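Local coordinates for protein chlorella virus DNA ligase-adenylate (PDB 1FVI) that probably seals nicks in DNA as an ATP-dependent ligase, captured here as the covalent enzyme-adenylate intermediate, at residues Ile109-Asp114 and Gly169-Gly174; Tyr95-Val100 and Met163-Asp168. The protein carries 1 engineered substitution. All blocks are in the same frame, centred on the assembly; numbering follows the deposited sequence.

Contact 1: residues Ile109-Asp114 and Gly169-Gly174; sequences IDRVED and GKYKFG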
loop_
_atom_site.group_PDB
_atom_site.type_symbol
_atom_site.label_atom_id
_atom_site.label_comp_id
_atom_site.label_asym_id
_atom_site.label_seq_id
_atom_site.Cartn_x
_atom_site.Cartn_y
_atom_site.Cartn_z
ATOM N N ILE A 109 -8.645 13.587 10.322
ATOM C CA ILE A 109 -8.844 12.608 11.394
ATOM C C ILE A 109 -10.330 12.338 11.617
ATOM O O ILE A 109 -10.723 11.224 11.970
ATOM C CB ILE A 109 -8.310 13.093 12.771
ATOM C CG1 ILE A 109 -8.411 14.616 12.898
ATOM C CG2 ILE A 109 -6.960 12.520 13.069
ATOM C CD1 ILE A 109 -8.230 15.101 14.317
ATOM N N ASP A 110 -11.132 13.393 11.479
ATOM C CA ASP A 110 -12.566 13.322 11.686
ATOM C C ASP A 110 -13.300 12.560 10.589
ATOM O O ASP A 110 -14.255 11.825 10.862
ATOM C CB ASP A 110 -13.114 14.736 11.853
ATOM C CG ASP A 110 -12.636 15.391 13.143
ATOM O OD1 ASP A 110 -12.303 14.652 14.090
ATOM O OD2 ASP A 110 -12.592 16.634 13.221
ATOM N N ARG A 111 -12.876 12.753 9.344
ATOM C CA ARG A 111 -13.482 12.033 8.225
ATOM C C ARG A 111 -13.144 10.546 8.386
ATOM O O ARG A 111 -13.953 9.690 8.073
ATOM C CB ARG A 111 -12.970 12.572 6.878
ATOM C CG ARG A 111 -13.237 14.076 6.672
ATOM C CD ARG A 111 -13.080 14.525 5.221
ATOM N NE ARG A 111 -11.790 14.174 4.634
ATOM C CZ ARG A 111 -10.689 14.918 4.709
ATOM N NH1 ARG A 111 -10.698 16.078 5.350
ATOM N NH2 ARG A 111 -9.564 14.491 4.152
ATOM N N VAL A 112 -11.946 10.250 8.885
ATOM C CA VAL A 112 -11.528 8.873 9.108
ATOM C C VAL A 112 -12.433 8.246 10.167
ATOM O O VAL A 112 -12.829 7.086 10.040
ATOM C CB VAL A 112 -10.055 8.790 9.565
ATOM C CG1 VAL A 112 -9.715 7.372 10.021
ATOM C CG2 VAL A 112 -9.140 9.203 8.431
ATOM N N GLU A 113 -12.772 9.026 11.194
ATOM C CA GLU A 113 -13.655 8.560 12.255
ATOM C C GLU A 113 -15.057 8.300 11.707
ATOM O O GLU A 113 -15.761 7.415 12.185
ATOM C CB GLU A 113 -13.709 9.589 13.374
ATOM C CG GLU A 113 -14.467 9.120 14.595
ATOM C CD GLU A 113 -13.836 7.917 15.261
ATOM O OE1 GLU A 113 -14.599 7.143 15.879
ATOM O OE2 GLU A 113 -12.592 7.749 15.180
ATOM N N ASP A 114 -15.464 9.090 10.716
ATOM C CA ASP A 114 -16.757 8.892 10.064
ATOM C C ASP A 114 -16.762 7.509 9.383
ATOM O O ASP A 114 -17.734 6.749 9.491
ATOM C CB ASP A 114 -17.005 9.961 8.989
ATOM C CG ASP A 114 -17.495 11.282 9.558
ATOM O OD1 ASP A 114 -17.932 11.344 10.730
ATOM O OD2 ASP A 114 -17.454 12.273 8.805
ATOM N N GLY A 169 -6.042 18.246 8.093
ATOM C CA GLY A 169 -6.225 18.507 6.673
ATOM C C GLY A 169 -7.643 18.345 6.131
ATOM O O GLY A 169 -8.401 17.452 6.503
ATOM N N LYS A 170 -7.983 19.216 5.199
ATOM C CA LYS A 170 -9.289 19.210 4.571
ATOM C C LYS A 170 -9.186 18.338 3.339
ATOM O O LYS A 170 -8.098 17.885 2.975
ATOM C CB LYS A 170 -9.645 20.624 4.099
ATOM C CG LYS A 170 -9.028 21.740 4.926
ATOM C CD LYS A 170 -7.573 21.985 4.543
ATOM C CE LYS A 170 -6.710 22.240 5.758
ATOM N NZ LYS A 170 -5.291 22.262 5.359
ATOM N N TYR A 171 -10.324 18.094 2.700
ATOM C CA TYR A 171 -10.330 17.345 1.458
ATOM C C TYR A 171 -10.205 18.416 0.368
ATOM O O TYR A 171 -11.179 19.102 0.033
ATOM C CB TYR A 171 -11.630 16.536 1.274
ATOM C CG TYR A 171 -11.511 15.565 0.126
ATOM C CD1 TYR A 171 -11.334 14.203 0.356
ATOM C CD2 TYR A 171 -11.483 16.019 -1.196
ATOM C CE1 TYR A 171 -11.128 13.320 -0.708
ATOM C CE2 TYR A 171 -11.270 15.143 -2.253
ATOM C CZ TYR A 171 -11.095 13.800 -2.004
ATOM O OH TYR A 171 -10.882 12.939 -3.058
ATOM N N LYS A 172 -8.994 18.582 -0.147
ATOM C CA LYS A 172 -8.719 19.571 -1.181
ATOM C C LYS A 172 -9.108 19.071 -2.568
ATOM O O LYS A 172 -8.768 17.950 -2.948
ATOM C CB LYS A 172 -7.230 19.954 -1.161
ATOM C CG LYS A 172 -6.848 21.087 -2.116
ATOM C CD LYS A 172 -5.378 21.421 -2.000
ATOM C CE LYS A 172 -4.959 22.434 -3.044
ATOM N NZ LYS A 172 -3.527 22.823 -2.926
ATOM N N PHE A 173 -9.825 19.904 -3.324
ATOM C CA PHE A 173 -10.235 19.533 -4.680
ATOM C C PHE A 173 -9.080 19.908 -5.606
ATOM O O PHE A 173 -9.182 20.812 -6.428
ATOM C CB PHE A 173 -11.533 20.254 -5.070
ATOM C CG PHE A 173 -12.678 19.997 -4.118
ATOM C CD1 PHE A 173 -13.639 20.968 -3.881
ATOM C CD2 PHE A 173 -12.818 18.764 -3.489
ATOM C CE1 PHE A 173 -14.733 20.705 -3.036
ATOM C CE2 PHE A 173 -13.903 18.489 -2.642
ATOM C CZ PHE A 173 -14.862 19.463 -2.419
ATOM N N GLY A 174 -7.970 19.193 -5.451
ATOM C CA GLY A 174 -6.785 19.460 -6.236
ATOM C C GLY A 174 -5.563 18.890 -5.547
ATOM O O GLY A 174 -5.678 18.184 -4.539
HETATM O O HOH W 1 -6.982 15.261 4.000
#

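Contact 2: residues Tyr95-Val100 and Met163-Asp168; sequences YWFDYV and MIRKPD. With AMP (adenosine monophosphate), chain C.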
loop_
_atom_site.group_PDB
_atom_site.type_symbol
_atom_site.label_atom_id
_atom_site.label_comp_id
_atom_site.label_asym_id
_atom_site.label_seq_id
_atom_site.Cartn_x
_atom_site.Cartn_y
_atom_site.Cartn_z
ATOM N N TYR A 95 -9.216 -0.455 -1.133
ATOM C CA TYR A 95 -8.614 0.166 0.037
ATOM C C TYR A 95 -9.313 1.518 0.181
ATOM O O TYR A 95 -9.113 2.422 -0.642
ATOM C CB TYR A 95 -7.112 0.363 -0.182
ATOM C CG TYR A 95 -6.300 -0.922 -0.255
ATOM C CD1 TYR A 95 -6.057 -1.545 -1.479
ATOM C CD2 TYR A 95 -5.743 -1.491 0.901
ATOM C CE1 TYR A 95 -5.273 -2.705 -1.559
ATOM C CE2 TYR A 95 -4.956 -2.646 0.833
ATOM C CZ TYR A 95 -4.727 -3.244 -0.405
ATOM O OH TYR A 95 -3.940 -4.370 -0.498
ATOM N N TRP A 96 -10.161 1.619 1.200
ATOM C CA TRP A 96 -10.953 2.819 1.468
ATOM C C TRP A 96 -10.193 3.716 2.408
ATOM O O TRP A 96 -10.114 3.437 3.599
ATOM C CB TRP A 96 -12.277 2.377 2.093
ATOM C CG TRP A 96 -13.327 3.446 2.321
ATOM C CD1 TRP A 96 -13.347 4.711 1.815
ATOM C CD2 TRP A 96 -14.490 3.328 3.164
ATOM N NE1 TRP A 96 -14.440 5.393 2.302
ATOM C CE2 TRP A 96 -15.156 4.572 3.132
ATOM C CE3 TRP A 96 -15.023 2.291 3.950
ATOM C CZ2 TRP A 96 -16.330 4.818 3.861
ATOM C CZ3 TRP A 96 -16.195 2.534 4.674
ATOM C CH2 TRP A 96 -16.831 3.794 4.621
ATOM N N PHE A 97 -9.626 4.796 1.879
ATOM C CA PHE A 97 -8.837 5.693 2.714
ATOM C C PHE A 97 -9.429 7.049 3.106
ATOM O O PHE A 97 -8.854 7.745 3.952
ATOM C CB PHE A 97 -7.413 5.848 2.154
ATOM C CG PHE A 97 -7.350 6.305 0.722
ATOM C CD1 PHE A 97 -7.844 7.569 0.344
ATOM C CD2 PHE A 97 -6.696 5.528 -0.231
ATOM C CE1 PHE A 97 -7.677 8.054 -0.956
ATOM C CE2 PHE A 97 -6.516 5.998 -1.543
ATOM C CZ PHE A 97 -7.004 7.265 -1.911
ATOM N N ASP A 98 -10.554 7.430 2.495
ATOM C CA ASP A 98 -11.195 8.695 2.832
ATOM C C ASP A 98 -12.705 8.633 2.657
ATOM O O ASP A 98 -13.225 7.774 1.950
ATOM C CB ASP A 98 -10.592 9.868 2.046
ATOM C CG ASP A 98 -10.557 11.160 2.855
ATOM O OD1 ASP A 98 -11.173 11.227 3.942
ATOM O OD2 ASP A 98 -9.906 12.123 2.397
ATOM N N TYR A 99 -13.387 9.574 3.301
ATOM C CA TYR A 99 -14.845 9.659 3.310
ATOM C C TYR A 99 -15.255 11.102 3.543
ATOM O O TYR A 99 -15.111 11.605 4.664
ATOM C CB TYR A 99 -15.369 8.829 4.492
ATOM C CG TYR A 99 -16.873 8.712 4.595
ATOM C CD1 TYR A 99 -17.688 8.859 3.467
ATOM C CD2 TYR A 99 -17.475 8.361 5.806
ATOM C CE1 TYR A 99 -19.060 8.650 3.538
ATOM C CE2 TYR A 99 -18.846 8.145 5.889
ATOM C CZ TYR A 99 -19.629 8.287 4.748
ATOM O OH TYR A 99 -20.979 8.036 4.805
ATOM N N VAL A 100 -15.787 11.766 2.520
ATOM C CA VAL A 100 -16.200 13.144 2.731
ATOM C C VAL A 100 -17.525 13.317 3.467
ATOM O O VAL A 100 -17.594 14.165 4.341
ATOM C CB VAL A 100 -16.100 14.023 1.459
ATOM C CG1 VAL A 100 -16.784 15.404 1.673
ATOM C CG2 VAL A 100 -14.637 14.270 1.153
ATOM N N MET A 163 2.143 7.381 2.257
ATOM C CA MET A 163 1.340 8.587 2.058
ATOM C C MET A 163 1.185 9.265 3.417
ATOM O O MET A 163 0.745 8.638 4.379
ATOM C CB MET A 163 -0.028 8.246 1.455
ATOM C CG MET A 163 0.062 7.530 0.108
ATOM S SD MET A 163 0.933 8.435 -1.178
ATOM C CE MET A 163 -0.201 9.821 -1.481
ATOM N N ILE A 164 1.562 10.542 3.475
ATOM C CA ILE A 164 1.525 11.367 4.691
ATOM C C ILE A 164 0.420 12.451 4.706
ATOM O O ILE A 164 0.236 13.195 3.734
ATOM C CB ILE A 164 2.889 12.080 4.887
ATOM C CG1 ILE A 164 4.022 11.049 4.879
ATOM C CG2 ILE A 164 2.899 12.841 6.203
ATOM C CD1 ILE A 164 5.387 11.631 4.616
ATOM N N ARG A 165 -0.269 12.562 5.840
ATOM C CA ARG A 165 -1.328 13.553 5.994
ATOM C C ARG A 165 -1.326 14.242 7.351
ATOM O O ARG A 165 -1.095 13.609 8.392
ATOM C CB ARG A 165 -2.709 12.910 5.817
ATOM C CG ARG A 165 -2.978 12.251 4.478
ATOM C CD ARG A 165 -4.416 12.488 4.062
ATOM N NE ARG A 165 -4.960 11.406 3.246
ATOM C CZ ARG A 165 -6.169 11.430 2.677
ATOM N NH1 ARG A 165 -6.965 12.487 2.808
ATOM N NH2 ARG A 165 -6.625 10.358 2.045
ATOM N N LYS A 166 -1.585 15.551 7.347
ATOM C CA LYS A 166 -1.711 16.265 8.615
ATOM C C LYS A 166 -3.145 15.928 9.098
ATOM O O LYS A 166 -4.056 15.721 8.290
ATOM C CB LYS A 166 -1.457 17.777 8.458
ATOM C CG LYS A 166 -2.494 18.564 7.711
ATOM C CD LYS A 166 -1.963 19.978 7.481
ATOM C CE LYS A 166 -3.072 20.963 7.112
ATOM N NZ LYS A 166 -2.556 22.313 6.698
ATOM N N PRO A 167 -3.320 15.740 10.411
ATOM C CA PRO A 167 -4.589 15.401 11.058
ATOM C C PRO A 167 -5.741 16.334 10.735
ATOM O O PRO A 167 -6.871 15.896 10.521
ATOM C CB PRO A 167 -4.237 15.484 12.535
ATOM C CG PRO A 167 -2.809 15.117 12.566
ATOM C CD PRO A 167 -2.245 15.863 11.409
ATOM N N ASP A 168 -5.444 17.626 10.712
ATOM C CA ASP A 168 -6.438 18.655 10.456
ATOM C C ASP A 168 -6.679 18.983 8.990
ATOM O O ASP A 168 -7.472 19.870 8.677
ATOM C CB ASP A 168 -6.089 19.930 11.235
ATOM C CG ASP A 168 -4.743 20.508 10.842
ATOM O OD1 ASP A 168 -3.773 19.726 10.705
ATOM O OD2 ASP A 168 -4.652 21.748 10.681
HETATM P P AMP C . 2.915 7.400 -6.747
HETATM O O1P AMP C . 3.768 8.495 -7.207
HETATM O O3P AMP C . 2.635 6.688 -8.134
HETATM O "O5'" AMP C . 1.552 7.923 -6.379
HETATM C "C5'" AMP C . 0.440 6.959 -6.036
HETATM C "C4'" AMP C . -0.932 7.495 -6.377
HETATM O "O4'" AMP C . -1.864 6.701 -5.638
HETATM C "C3'" AMP C . -1.158 8.963 -5.944
HETATM O "O3'" AMP C . -1.930 9.735 -6.863
HETATM C "C2'" AMP C . -1.940 8.864 -4.680
HETATM O "O2'" AMP C . -2.810 9.983 -4.551
HETATM C "C1'" AMP C . -2.631 7.491 -4.761
HETATM N N9 AMP C . -2.652 6.844 -3.464
HETATM C C8 AMP C . -2.233 5.552 -3.236
HETATM N N7 AMP C . -2.364 5.245 -1.977
HETATM C C5 AMP C . -2.886 6.355 -1.327
HETATM C C6 AMP C . -3.235 6.619 0.006
HETATM N N6 AMP C . -3.093 5.705 0.995
HETATM N N1 AMP C . -3.725 7.845 0.263
HETATM C C2 AMP C . -3.858 8.727 -0.702
HETATM N N3 AMP C . -3.570 8.617 -2.002
HETATM C C4 AMP C . -3.070 7.381 -2.296
HETATM O O HOH W 2 -8.600 11.363 -0.153
#

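Contact 1: residues Ile109-Asp114 and Gly169-Gly174
R111 reaches from helix 108-121 across to Y171 and the carbonyl of G169, a helix-to-loop contact inside the nucleotidyltransferase domain of the ligase, where the loop links strands 162-165 and 184-186. Its guanidinium lies over the start of the Y171 side chain: CB of Y171 stands 3.9 Å above the centre of the guanidinium plane, and the tyrosine ring is turned 76° to that plane, so the two groups cross rather than stack. The arginine chain is extended at chi2 but bends at chi3 (-54°), which brings the flat end round to the loop backbone. There NH1 donates to G169 O at 2.9 Å, slightly tilted from the guanidinium plane, and it also bonds K106 O. With CG anti to the backbone N (chi1 -169°), the Y171 ring is led away from the helix, and its hydroxyl hydrogen-bonds with D64 and the L6 backbone. NH2 of R111 forms a salt bridge with D98, which probably steadies the charge of this buried guanidinium. A water in the guanidinium plane completes the grip, accepting from R111 NH2 at 2.7 Å and donating to K170 O at 3.0 Å.

Contact 2: residues Tyr95-Val100 and Met163-Asp168
F97 and D98 lie on strand 92-99 and R165 at the end of strand 162-165; the two strands belong to different sheets, and their backbones stay well apart, the closest CA atoms, those of F97 and M163, being 10.6 Å from each other. A classic beta bulge sets F97 and D98 together opposite D64, and both direct their CB toward the other strand. R165 spans the gap: its NH1 donates to D98 OD2 at 3.0 Å in a salt bridge that meets the carboxylate from above its plane, 56° out, with the two flat groups 78° apart. A water bridges R165 NH2 and D98 OD2. NH2 of R165 lies 3.5 Å from F97 CD1, which sits at the guanidinium edge. D98 OD1 accepts from the Y99 amide. F97, its CG between the backbone N and carbonyl carbon (chi1 55°), lays a ring face on the adenine of AMP, with N1 3.7 Å above the ring centre. The base lies between this ring and M163, whose CG is 3.4 Å from AMP C6, so the two strands together line the adenine pocket. Strand 63-68 pairs with 92-99, strand 21-25 flanks M163, and Y108 of helix 108-121 packs on R165.

Both contacts are buried and lie side by side, their centres about 6 Å apart, in the domain that holds AMP. Strand 92-99 runs on toward helix 108-121, and strand 162-165 leads into the 169-174 loop. D98 joins the two contacts, its single carboxylate allowing the like-charged guanidinium groups of R111 and R165 to lie close to each other. The I109 amide probably also hydrogen-bonds P167 O. Contact 1, farther from the chain's centre, binds an arginine largely to loop backbone, whereas contact 2 combines an ion pair with packing of a phenylalanine ring and a methionine side chain on the adenine.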